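Side-chain contacts in cysteine hydrolase (Staphylococcus aureus, PDB 6KUA), which is a nicotinamidase, a zinc-containing hydrolase that cleaves nicotinamide to nicotinic acid and ammonia: residues V9-D14 against Q29-F34; E91-K94 against N98-F101; T105-F110 against T134-L139; S144-G149 against N176-E181. All blocks are in the same frame, centred on the assembly; numbering follows the deposited sequence.

Interaction 1: V9-D14 against Q29-F34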
loop_
_atom_site.group_PDB
_atom_site.type_symbol
_atom_site.label_atom_id
_atom_site.label_comp_id
_atom_site.label_asym_id
_atom_site.label_seq_id
_atom_site.Cartn_x
_atom_site.Cartn_y
_atom_site.Cartn_z
ATOM N N VAL A 9 -4.776 -1.204 20.522
ATOM C CA VAL A 9 -5.086 -0.011 19.736
ATOM C C VAL A 9 -5.566 1.110 20.655
ATOM O O VAL A 9 -6.580 0.971 21.353
ATOM C CB VAL A 9 -6.130 -0.325 18.652
ATOM C CG1 VAL A 9 -6.383 0.899 17.788
ATOM C CG2 VAL A 9 -5.651 -1.492 17.789
ATOM N N ASP A 10 -4.802 2.209 20.663
ATOM C CA ASP A 10 -5.205 3.515 21.208
ATOM C C ASP A 10 -5.756 3.453 22.631
ATOM O O ASP A 10 -6.736 4.126 22.969
ATOM C CB ASP A 10 -6.205 4.194 20.275
ATOM C CG ASP A 10 -5.522 4.892 19.137
ATOM O OD1 ASP A 10 -4.597 5.692 19.410
ATOM O OD2 ASP A 10 -5.879 4.626 17.969
ATOM N N TYR A 11 -5.099 2.681 23.497
ATOM C CA TYR A 11 -5.551 2.576 24.885
ATOM C C TYR A 11 -4.875 3.635 25.758
ATOM O O TYR A 11 -4.167 3.339 26.717
ATOM C CB TYR A 11 -5.298 1.177 25.426
ATOM C CG TYR A 11 -6.207 0.882 26.584
ATOM C CD1 TYR A 11 -7.551 0.627 26.371
ATOM C CD2 TYR A 11 -5.738 0.920 27.891
ATOM C CE1 TYR A 11 -8.402 0.378 27.418
ATOM C CE2 TYR A 11 -6.582 0.680 28.958
ATOM C CZ TYR A 11 -7.913 0.409 28.713
ATOM O OH TYR A 11 -8.764 0.152 29.751
ATOM N N SER A 12 -5.118 4.892 25.406
ATOM C CA SER A 12 -4.459 6.032 26.023
ATOM C C SER A 12 -5.377 6.737 27.012
ATOM O O SER A 12 -6.604 6.604 26.968
ATOM C CB SER A 12 -4.006 7.033 24.962
ATOM O OG SER A 12 -5.105 7.792 24.507
ATOM N N TYR A 13 -4.747 7.511 27.902
ATOM C CA TYR A 13 -5.477 8.306 28.888
ATOM C C TYR A 13 -6.523 9.204 28.223
ATOM O O TYR A 13 -7.662 9.298 28.698
ATOM C CB TYR A 13 -4.472 9.129 29.705
ATOM C CG TYR A 13 -5.043 9.980 30.832
ATOM C CD1 TYR A 13 -5.227 9.451 32.109
ATOM C CD2 TYR A 13 -5.360 11.322 30.625
ATOM C CE1 TYR A 13 -5.735 10.229 33.145
ATOM C CE2 TYR A 13 -5.868 12.109 31.655
ATOM C CZ TYR A 13 -6.054 11.558 32.912
ATOM O OH TYR A 13 -6.561 12.336 33.933
ATOM N N ASP A 14 -6.165 9.854 27.111
ATOM C CA ASP A 14 -7.088 10.785 26.462
ATOM C C ASP A 14 -8.346 10.093 25.953
ATOM O O ASP A 14 -9.407 10.723 25.885
ATOM C CB ASP A 14 -6.391 11.509 25.310
ATOM C CG ASP A 14 -5.817 12.846 25.728
ATOM O OD1 ASP A 14 -6.177 13.328 26.827
ATOM O OD2 ASP A 14 -5.004 13.412 24.962
ATOM N N GLN A 29 -12.752 1.795 30.192
ATOM C CA GLN A 29 -12.155 1.445 31.473
ATOM C C GLN A 29 -12.508 0.021 31.882
ATOM O O GLN A 29 -11.729 -0.628 32.588
ATOM C CB GLN A 29 -12.610 2.434 32.552
ATOM C CG GLN A 29 -12.328 3.897 32.219
ATOM C CD GLN A 29 -12.994 4.873 33.182
ATOM O OE1 GLN A 29 -13.368 4.511 34.303
ATOM N NE2 GLN A 29 -13.139 6.120 32.748
ATOM N N ASN A 30 -13.662 -0.484 31.444
ATOM C CA ASN A 30 -14.083 -1.827 31.827
ATOM C C ASN A 30 -13.330 -2.932 31.096
ATOM O O ASN A 30 -13.516 -4.101 31.437
ATOM C CB ASN A 30 -15.584 -2.001 31.583
ATOM C CG ASN A 30 -16.418 -0.983 32.334
ATOM O OD1 ASN A 30 -16.379 -0.914 33.562
ATOM N ND2 ASN A 30 -17.193 -0.201 31.600
ATOM N N ILE A 31 -12.498 -2.609 30.103
ATOM C CA ILE A 31 -11.726 -3.634 29.405
ATOM C C ILE A 31 -10.280 -3.699 29.890
ATOM O O ILE A 31 -9.521 -4.577 29.448
ATOM C CB ILE A 31 -11.784 -3.419 27.877
ATOM C CG1 ILE A 31 -10.917 -2.234 27.458
ATOM C CG2 ILE A 31 -13.202 -3.161 27.425
ATOM C CD1 ILE A 31 -11.006 -1.929 25.982
ATOM N N GLU A 32 -9.889 -2.803 30.803
ATOM C CA GLU A 32 -8.516 -2.721 31.294
ATOM C C GLU A 32 -8.017 -4.066 31.819
ATOM O O GLU A 32 -6.928 -4.530 31.454
ATOM C CB GLU A 32 -8.452 -1.634 32.380
ATOM C CG GLU A 32 -7.110 -1.441 33.074
ATOM C CD GLU A 32 -7.176 -0.379 34.173
ATOM O OE1 GLU A 32 -6.163 0.324 34.408
ATOM O OE2 GLU A 32 -8.252 -0.237 34.795
ATOM N N ASP A 33 -8.809 -4.721 32.665
ATOM C CA ASP A 33 -8.364 -5.982 33.249
ATOM C C ASP A 33 -8.155 -7.046 32.178
ATOM O O ASP A 33 -7.214 -7.844 32.264
ATOM C CB ASP A 33 -9.373 -6.469 34.292
ATOM C CG ASP A 33 -9.152 -5.853 35.668
ATOM O OD1 ASP A 33 -8.334 -4.909 35.800
ATOM O OD2 ASP A 33 -9.817 -6.320 36.624
ATOM N N PHE A 34 -9.022 -7.077 31.159
ATOM C CA PHE A 34 -8.891 -8.088 30.113
ATOM C C PHE A 34 -7.662 -7.838 29.243
ATOM O O PHE A 34 -6.969 -8.780 28.846
ATOM C CB PHE A 34 -10.153 -8.118 29.257
ATOM C CG PHE A 34 -10.159 -9.203 28.221
ATOM C CD1 PHE A 34 -9.662 -8.967 26.943
ATOM C CD2 PHE A 34 -10.663 -10.456 28.522
ATOM C CE1 PHE A 34 -9.673 -9.965 25.981
ATOM C CE2 PHE A 34 -10.677 -11.463 27.570
ATOM C CZ PHE A 34 -10.181 -11.216 26.296
#
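I31 CG1 and E32 CA approach the ring of Y11 obliquely, neither over a face nor at an edge. From I31 the branch that touches is CG1, 3.6 Å from Y11 CE1, with CD1 close behind; the two side chains run past each other in opposite directions. With CG lying almost opposite the backbone N (chi1 -157°), the phenol of Y11 reaches across to the turn formed by Q29 to E32. Its OH comes within 3.2 Å of E32 CB, a tight approach of an oxygen to a methylene, while the polar demand of the hydroxyl is met by a hydrogen bond to G28 O. The side chain of E32 crosses that of Y11 at about a right angle. Because it stays extended beyond CG, its carboxylate passes on from the phenol, and OE1 accepts a hydrogen bond from the backbone N of K85. Y11 itself sits at the centre of an inverse gamma turn, just after strand 4-9 and shortly before helix 13-16. Across the contact, the type I turn Q29-E32 leads into helix 32-44, and I31 also rests on A160 of strand 151-160.

Interaction 2: E91-K94 against N98-F101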
loop_
_atom_site.group_PDB
_atom_site.type_symbol
_atom_site.label_atom_id
_atom_site.label_comp_id
_atom_site.label_asym_id
_atom_site.label_seq_id
_atom_site.Cartn_x
_atom_site.Cartn_y
_atom_site.Cartn_z
ATOM N N GLU A 91 5.429 -0.082 31.170
ATOM C CA GLU A 91 6.690 0.436 31.702
ATOM C C GLU A 91 7.648 -0.683 32.100
ATOM O O GLU A 91 8.865 -0.537 31.944
ATOM C CB GLU A 91 6.432 1.354 32.905
ATOM C CG GLU A 91 5.561 2.573 32.615
ATOM C CD GLU A 91 5.993 3.347 31.371
ATOM O OE1 GLU A 91 5.099 3.837 30.631
ATOM O OE2 GLU A 91 7.219 3.463 31.135
ATOM N N THR A 92 7.133 -1.806 32.592
ATOM C CA THR A 92 7.996 -2.896 33.036
ATOM C C THR A 92 8.401 -3.861 31.926
ATOM O O THR A 92 9.243 -4.729 32.177
ATOM C CB THR A 92 7.328 -3.709 34.155
ATOM O OG1 THR A 92 6.530 -4.749 33.581
ATOM C CG2 THR A 92 6.456 -2.825 35.032
ATOM N N ILE A 93 7.828 -3.766 30.723
ATOM C CA ILE A 93 8.186 -4.682 29.644
ATOM C C ILE A 93 8.664 -3.963 28.387
ATOM O O ILE A 93 9.058 -4.627 27.423
ATOM C CB ILE A 93 7.032 -5.653 29.299
ATOM C CG1 ILE A 93 5.774 -4.902 28.837
ATOM C CG2 ILE A 93 6.695 -6.549 30.481
ATOM C CD1 ILE A 93 4.710 -5.830 28.266
ATOM N N LYS A 94 8.688 -2.632 28.380
ATOM C CA LYS A 94 8.886 -1.908 27.126
ATOM C C LYS A 94 10.266 -2.118 26.502
ATOM O O LYS A 94 10.412 -1.914 25.292
ATOM C CB LYS A 94 8.633 -0.419 27.332
ATOM C CG LYS A 94 9.304 0.168 28.556
ATOM C CD LYS A 94 9.053 1.662 28.629
ATOM C CE LYS A 94 10.279 2.407 29.118
ATOM N NZ LYS A 94 9.950 3.817 29.450
ATOM N N ASN A 98 10.100 -8.466 22.326
ATOM C CA ASN A 98 8.775 -8.841 21.856
ATOM C C ASN A 98 7.728 -7.754 22.081
ATOM O O ASN A 98 6.535 -8.037 21.958
ATOM C CB ASN A 98 8.321 -10.156 22.518
ATOM C CG ASN A 98 8.067 -10.017 24.016
ATOM O OD1 ASN A 98 8.888 -9.462 24.747
ATOM N ND2 ASN A 98 6.934 -10.551 24.482
ATOM N N VAL A 99 8.142 -6.522 22.388
ATOM C CA VAL A 99 7.237 -5.423 22.711
ATOM C C VAL A 99 7.570 -4.245 21.806
ATOM O O VAL A 99 8.731 -3.833 21.724
ATOM C CB VAL A 99 7.340 -5.000 24.189
ATOM C CG1 VAL A 99 6.517 -3.749 24.445
ATOM C CG2 VAL A 99 6.901 -6.135 25.099
ATOM N N HIS A 100 6.557 -3.700 21.137
ATOM C CA HIS A 100 6.762 -2.639 20.157
ATOM C C HIS A 100 5.745 -1.530 20.350
ATOM O O HIS A 100 4.588 -1.768 20.718
ATOM C CB HIS A 100 6.653 -3.149 18.723
ATOM C CG HIS A 100 7.347 -4.454 18.507
ATOM N ND1 HIS A 100 8.573 -4.549 17.886
ATOM C CD2 HIS A 100 7.001 -5.715 18.857
ATOM C CE1 HIS A 100 8.943 -5.817 17.845
ATOM N NE2 HIS A 100 8.010 -6.543 18.434
ATOM N N PHE A 101 6.196 -0.316 20.064
ATOM C CA PHE A 101 5.379 0.878 20.167
ATOM C C PHE A 101 5.448 1.589 18.829
ATOM O O PHE A 101 6.539 1.916 18.357
ATOM C CB PHE A 101 5.866 1.778 21.298
ATOM C CG PHE A 101 4.869 2.809 21.714
ATOM C CD1 PHE A 101 4.703 3.965 20.966
ATOM C CD2 PHE A 101 4.097 2.625 22.853
ATOM C CE1 PHE A 101 3.784 4.938 21.353
ATOM C CE2 PHE A 101 3.175 3.581 23.247
ATOM C CZ PHE A 101 3.025 4.748 22.498
HETATM O O HOH W 1 8.471 -0.760 23.297
#
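Apolar packing joins I93 to V99. The CG2 branch of V99 lies 3.9 Å from I93 CD1, and the two side chains cross at about a right angle. The same methyl approaches I93 O at 3.5 Å, so the valine meets backbone as well as side chain. Its other branch, CG1, set opposite the backbone N by a chi1 of 173°, lies 4.0 Å from both I93 O and K94 CA; both methyls border I93 O, and CG1 also reaches K94. Polar contact across the pair is indirect: a water donates to K94 O at 3.0 Å and, weakly, to V99 O, bridging two carbonyl groups that could not bond each other. Charge pairing stays within one segment, where K94 NZ forms a salt bridge with E91 OE2 at 3.2 Å, the ammonium group meeting the carboxylate oxygen nearly in line with its C-O bond. The lysine chain thus leads away from V99 and back over the helical turn. N98 and H100 bond to I49 through their backbones, placing the strand beside 48-54. Helix 84-93 followed by strand 99-104, which runs parallel to strand 48-54, completes a beta-alpha-beta crossover of the isochorismatase-type alpha/beta fold.

Interaction 3: T105-F110 against T134-L139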
loop_
_atom_site.group_PDB
_atom_site.type_symbol
_atom_site.label_atom_id
_atom_site.label_comp_id
_atom_site.label_asym_id
_atom_site.label_seq_id
_atom_site.Cartn_x
_atom_site.Cartn_y
_atom_site.Cartn_z
ATOM N N THR A 105 -0.868 7.660 12.122
ATOM C CA THR A 105 -1.431 8.956 11.763
ATOM C C THR A 105 -2.904 8.885 11.370
ATOM O O THR A 105 -3.548 9.934 11.267
ATOM C CB THR A 105 -0.616 9.609 10.623
ATOM O OG1 THR A 105 -0.585 8.760 9.459
ATOM C CG2 THR A 105 0.832 9.902 11.080
ATOM N N ARG A 106 -3.454 7.697 11.145
ATOM C CA ARG A 106 -4.880 7.522 10.873
ATOM C C ARG A 106 -5.448 6.518 11.867
ATOM O O ARG A 106 -4.725 5.962 12.701
ATOM C CB ARG A 106 -5.129 7.067 9.425
ATOM C CG ARG A 106 -4.685 8.058 8.319
ATOM C CD ARG A 106 -5.448 9.391 8.338
ATOM N NE ARG A 106 -4.988 10.319 7.293
ATOM C CZ ARG A 106 -4.075 11.281 7.474
ATOM N NH1 ARG A 106 -3.723 12.068 6.461
ATOM N NH2 ARG A 106 -3.504 11.468 8.666
ATOM N N TYR A 107 -6.761 6.286 11.781
ATOM C CA TYR A 107 -7.379 5.265 12.626
ATOM C C TYR A 107 -6.746 3.895 12.390
ATOM O O TYR A 107 -6.502 3.144 13.342
ATOM C CB TYR A 107 -8.882 5.177 12.357
ATOM C CG TYR A 107 -9.644 6.495 12.362
ATOM C CD1 TYR A 107 -9.682 7.302 13.490
ATOM C CD2 TYR A 107 -10.351 6.905 11.237
ATOM C CE1 TYR A 107 -10.391 8.507 13.488
ATOM C CE2 TYR A 107 -11.068 8.090 11.221
ATOM C CZ TYR A 107 -11.089 8.882 12.349
ATOM O OH TYR A 107 -11.800 10.060 12.322
ATOM N N ASP A 108 -6.501 3.547 11.119
ATOM C CA ASP A 108 -6.003 2.229 10.735
ATOM C C ASP A 108 -4.544 2.080 11.154
ATOM O O ASP A 108 -3.674 2.806 10.670
ATOM C CB ASP A 108 -6.164 2.060 9.222
ATOM C CG ASP A 108 -5.526 0.779 8.664
ATOM O OD1 ASP A 108 -4.996 -0.081 9.418
ATOM O OD2 ASP A 108 -5.573 0.634 7.421
ATOM N N SER A 109 -4.277 1.095 12.009
ATOM C CA SER A 109 -2.939 0.873 12.552
ATOM C C SER A 109 -1.916 0.488 11.485
ATOM O O SER A 109 -0.707 0.593 11.739
ATOM C CB SER A 109 -3.001 -0.225 13.614
ATOM O OG SER A 109 -3.781 0.177 14.741
ATOM N N PHE A 110 -2.362 0.031 10.313
ATOM C CA PHE A 110 -1.453 -0.358 9.242
ATOM C C PHE A 110 -1.136 0.782 8.273
ATOM O O PHE A 110 -0.184 0.664 7.495
ATOM C CB PHE A 110 -2.033 -1.523 8.437
ATOM C CG PHE A 110 -2.141 -2.813 9.210
ATOM C CD1 PHE A 110 -3.214 -3.046 10.065
ATOM C CD2 PHE A 110 -1.170 -3.799 9.075
ATOM C CE1 PHE A 110 -3.322 -4.259 10.770
ATOM C CE2 PHE A 110 -1.264 -5.012 9.783
ATOM C CZ PHE A 110 -2.340 -5.236 10.629
ATOM N N THR A 134 -14.277 0.127 19.094
ATOM C CA THR A 134 -14.612 -1.055 18.305
ATOM C C THR A 134 -14.908 -0.700 16.854
ATOM O O THR A 134 -14.441 -1.373 15.934
ATOM C CB THR A 134 -15.821 -1.758 18.920
ATOM O OG1 THR A 134 -15.753 -1.634 20.341
ATOM C CG2 THR A 134 -15.858 -3.224 18.536
ATOM N N ASP A 135 -15.705 0.340 16.634
ATOM C CA ASP A 135 -16.188 0.654 15.297
ATOM C C ASP A 135 -15.411 1.793 14.641
ATOM O O ASP A 135 -15.870 2.329 13.625
ATOM C CB ASP A 135 -17.693 0.980 15.339
ATOM C CG ASP A 135 -18.007 2.174 16.249
ATOM O OD1 ASP A 135 -17.372 2.296 17.320
ATOM O OD2 ASP A 135 -18.873 2.998 15.898
ATOM N N ILE A 136 -14.248 2.176 15.183
ATOM C CA ILE A 136 -13.383 3.141 14.498
ATOM C C ILE A 136 -11.982 2.543 14.325
ATOM O O ILE A 136 -11.720 1.847 13.341
ATOM C CB ILE A 136 -13.354 4.499 15.232
ATOM C CG1 ILE A 136 -14.787 4.910 15.598
ATOM C CG2 ILE A 136 -12.711 5.584 14.358
ATOM C CD1 ILE A 136 -14.927 6.235 16.271
ATOM N N CYS A 137 -11.062 2.811 15.265
ATOM C CA CYS A 137 -9.672 2.377 15.088
ATOM C C CYS A 137 -9.542 0.860 15.037
ATOM O O CYS A 137 -8.757 0.325 14.242
ATOM C CB CYS A 137 -8.799 2.941 16.207
ATOM S SG CYS A 137 -8.638 4.721 16.057
ATOM N N VAL A 138 -10.270 0.154 15.899
ATOM C CA VAL A 138 -10.264 -1.304 15.853
ATOM C C VAL A 138 -10.792 -1.794 14.506
ATOM O O VAL A 138 -10.185 -2.654 13.850
ATOM C CB VAL A 138 -11.090 -1.857 17.022
ATOM C CG1 VAL A 138 -11.226 -3.355 16.906
ATOM C CG2 VAL A 138 -10.458 -1.424 18.366
ATOM N N LEU A 139 -11.934 -1.248 14.076
ATOM C CA LEU A 139 -12.551 -1.662 12.816
ATOM C C LEU A 139 -11.618 -1.412 11.636
ATOM O O LEU A 139 -11.390 -2.300 10.808
ATOM C CB LEU A 139 -13.878 -0.910 12.614
ATOM C CG LEU A 139 -14.461 -0.951 11.191
ATOM C CD1 LEU A 139 -15.074 -2.306 10.921
ATOM C CD2 LEU A 139 -15.508 0.166 10.944
#
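Torsions of Y107 and I136 bring a methyl onto a ring. In Y107 the aromatic group stands beside the backbone N, opposite the carbonyl carbon (chi1 -49°); in I136 a chi1 of -46° leaves CG2 as the branch opposite N, and this methyl comes down on the phenol. It forms a CH-pi contact 3.7 Å from the ring centroid, 17° off the normal and nearest CD1. C137 approaches differently. Its SG is at the ring's edge, 5.0 Å from the centroid in a sulfur-aromatic contact, and lies 3.7 Å from Y107 CB. One face and one edge are thus engaged by consecutive residues. The phenol OH bonds to S177 O of the second subunit, and H140 meets the ring edge-to-face; the zinc ion is about 6 Å from the Y107 side chain. Past Y107 the loop is shaped by an Asx turn, with F110 N donating to D108 OD1 at 2.8 Å. K104 NZ bonds to Y107 O and forms a salt bridge with D10. D10, K104 and C137 are consistent with the Asp-Lys-Cys triad of this family. The contact joins the loop after strand 99-104 to the start of helix 137-147, which follows strand 126-132.

Interaction 4: S144-G149 against N176-E181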
loop_
_atom_site.group_PDB
_atom_site.type_symbol
_atom_site.label_atom_id
_atom_site.label_comp_id
_atom_site.label_asym_id
_atom_site.label_seq_id
_atom_site.Cartn_x
_atom_site.Cartn_y
_atom_site.Cartn_z
ATOM N N SER A 144 -7.850 -3.697 7.469
ATOM C CA SER A 144 -6.542 -3.830 6.837
ATOM C C SER A 144 -5.905 -5.186 7.134
ATOM O O SER A 144 -5.274 -5.779 6.253
ATOM C CB SER A 144 -5.614 -2.707 7.291
ATOM O OG SER A 144 -5.807 -1.586 6.446
ATOM N N ALA A 145 -6.008 -5.658 8.383
ATOM C CA ALA A 145 -5.518 -6.990 8.708
ATOM C C ALA A 145 -6.178 -8.021 7.811
ATOM O O ALA A 145 -5.510 -8.922 7.283
ATOM C CB ALA A 145 -5.774 -7.320 10.189
ATOM N N TYR A 146 -7.488 -7.868 7.600
ATOM C CA TYR A 146 -8.231 -8.776 6.746
ATOM C C TYR A 146 -7.705 -8.736 5.319
ATOM O O TYR A 146 -7.323 -9.774 4.764
ATOM C CB TYR A 146 -9.722 -8.432 6.812
ATOM C CG TYR A 146 -10.539 -9.098 5.750
ATOM C CD1 TYR A 146 -10.959 -10.428 5.886
ATOM C CD2 TYR A 146 -10.890 -8.413 4.596
ATOM C CE1 TYR A 146 -11.713 -11.048 4.889
ATOM C CE2 TYR A 146 -11.634 -9.027 3.602
ATOM C CZ TYR A 146 -12.042 -10.333 3.753
ATOM O OH TYR A 146 -12.790 -10.906 2.745
ATOM N N ASN A 147 -7.635 -7.544 4.719
ATOM C CA ASN A 147 -7.134 -7.438 3.345
ATOM C C ASN A 147 -5.725 -7.995 3.214
ATOM O O ASN A 147 -5.388 -8.609 2.199
ATOM C CB ASN A 147 -7.153 -5.982 2.868
ATOM C CG ASN A 147 -8.565 -5.444 2.678
ATOM O OD1 ASN A 147 -9.524 -6.208 2.629
ATOM N ND2 ASN A 147 -8.692 -4.126 2.572
ATOM N N LEU A 148 -4.880 -7.783 4.218
ATOM C CA LEU A 148 -3.514 -8.268 4.141
ATOM C C LEU A 148 -3.410 -9.775 4.420
ATOM O O LEU A 148 -2.309 -10.327 4.407
ATOM C CB LEU A 148 -2.636 -7.452 5.098
ATOM C CG LEU A 148 -2.459 -5.970 4.700
ATOM C CD1 LEU A 148 -2.036 -5.138 5.879
ATOM C CD2 LEU A 148 -1.454 -5.804 3.550
ATOM N N GLY A 149 -4.524 -10.452 4.656
ATOM C CA GLY A 149 -4.505 -11.901 4.750
ATOM C C GLY A 149 -4.149 -12.456 6.110
ATOM O O GLY A 149 -3.752 -13.611 6.197
ATOM N N ASN A 176 -18.896 -11.796 10.455
ATOM C CA ASN A 176 -19.611 -12.205 9.250
ATOM C C ASN A 176 -18.924 -11.774 7.956
ATOM O O ASN A 176 -19.042 -12.471 6.946
ATOM C CB ASN A 176 -21.055 -11.660 9.283
ATOM C CG ASN A 176 -21.805 -12.054 10.572
ATOM O OD1 ASN A 176 -21.685 -13.175 11.036
ATOM N ND2 ASN A 176 -22.551 -11.124 11.150
ATOM N N SER A 177 -18.221 -10.643 7.944
ATOM C CA SER A 177 -17.504 -10.213 6.745
ATOM C C SER A 177 -16.007 -10.482 6.784
ATOM O O SER A 177 -15.408 -10.708 5.723
ATOM C CB SER A 177 -17.732 -8.717 6.495
ATOM O OG SER A 177 -19.104 -8.448 6.312
ATOM N N LEU A 178 -15.375 -10.417 7.959
ATOM C CA LEU A 178 -13.927 -10.556 8.030
ATOM C C LEU A 178 -13.480 -11.951 8.453
ATOM O O LEU A 178 -12.273 -12.180 8.577
ATOM C CB LEU A 178 -13.321 -9.512 8.978
ATOM C CG LEU A 178 -13.731 -8.047 8.756
ATOM C CD1 LEU A 178 -12.778 -7.117 9.485
ATOM C CD2 LEU A 178 -13.784 -7.706 7.272
ATOM N N GLY A 179 -14.407 -12.877 8.674
ATOM C CA GLY A 179 -14.035 -14.227 9.070
ATOM C C GLY A 179 -13.239 -14.272 10.357
ATOM O O GLY A 179 -12.341 -15.106 10.499
ATOM N N ALA A 180 -13.540 -13.390 11.296
ATOM C CA ALA A 180 -12.751 -13.271 12.512
ATOM C C ALA A 180 -13.387 -14.083 13.627
ATOM O O ALA A 180 -14.615 -14.170 13.728
ATOM C CB ALA A 180 -12.619 -11.808 12.959
ATOM N N GLU A 181 -12.546 -14.683 14.456
ATOM C CA GLU A 181 -13.016 -15.262 15.708
ATOM C C GLU A 181 -13.377 -14.136 16.682
ATOM O O GLU A 181 -12.532 -13.304 17.038
ATOM C CB GLU A 181 -11.943 -16.182 16.291
ATOM C CG GLU A 181 -12.238 -16.670 17.700
ATOM C CD GLU A 181 -11.025 -17.309 18.366
ATOM O OE1 GLU A 181 -11.123 -17.677 19.557
ATOM O OE2 GLU A 181 -9.973 -17.440 17.699
#
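Y146 presents the face of its ring to L178, whose CD2 methyl sits above it in a CH-pi contact. The methyl is 4.1 Å from the ring centroid and 20° off the normal, displaced toward the inner end of the ring, so that its nearest atom is Y146 CG at 3.8 Å. The two side chains cross obliquely. A chi1 of 167°, with CG opposite the backbone N, carries the tyrosine out from its helix toward the facing loop, while a chi1 of -51° in L178 sets CG opposite the carbonyl carbon, with CD2 over the ring. Backbone also meets the ring: L178 O lies 3.5 Å from Y146 CD1, and S177 O approaches CE1 obliquely at 3.8 Å. The contact joins the last turn of one helix to the chain just after another. Helix 137-147, the helical link between parallel strands 126-132 and 151-160, closes in a Schellman motif, in which G149 N bonds to Y146 O at 2.9 Å and G149 takes up a positive phi. On the other side G179, also of positive phi, turns the chain after helix 164-176. Around the pair, Y146 rests on I152 of strand 151-160 and L178 on H173 of helix 164-176. The second subunit adds R106 against Y146 and H140 against L178, and L148 O accepts a hydrogen bond from R120 of the fourth subunit.

Interactions 1 and 3 lie nearest the chain's centre and touch: D10 OD2 is 3.4 Å from C137 SG, while V9 packs on C137 and S109. Interaction 2, though farther out, is buried except at K94; interactions 1, 3 and 4 are partly buried. Interactions 3 and 4 share helix 137-147, engaging its start and its end, and F110 of the former packs on S144 and L148 of the latter. Both set a tyrosine face under an aliphatic methyl and both border the second subunit, whereas in interaction 1 the tyrosine is met obliquely, within one chain. Interaction 2, aliphatic and water-bridged, has no ring in contact; T105-F110 lies in the loop after its strand, 99-104.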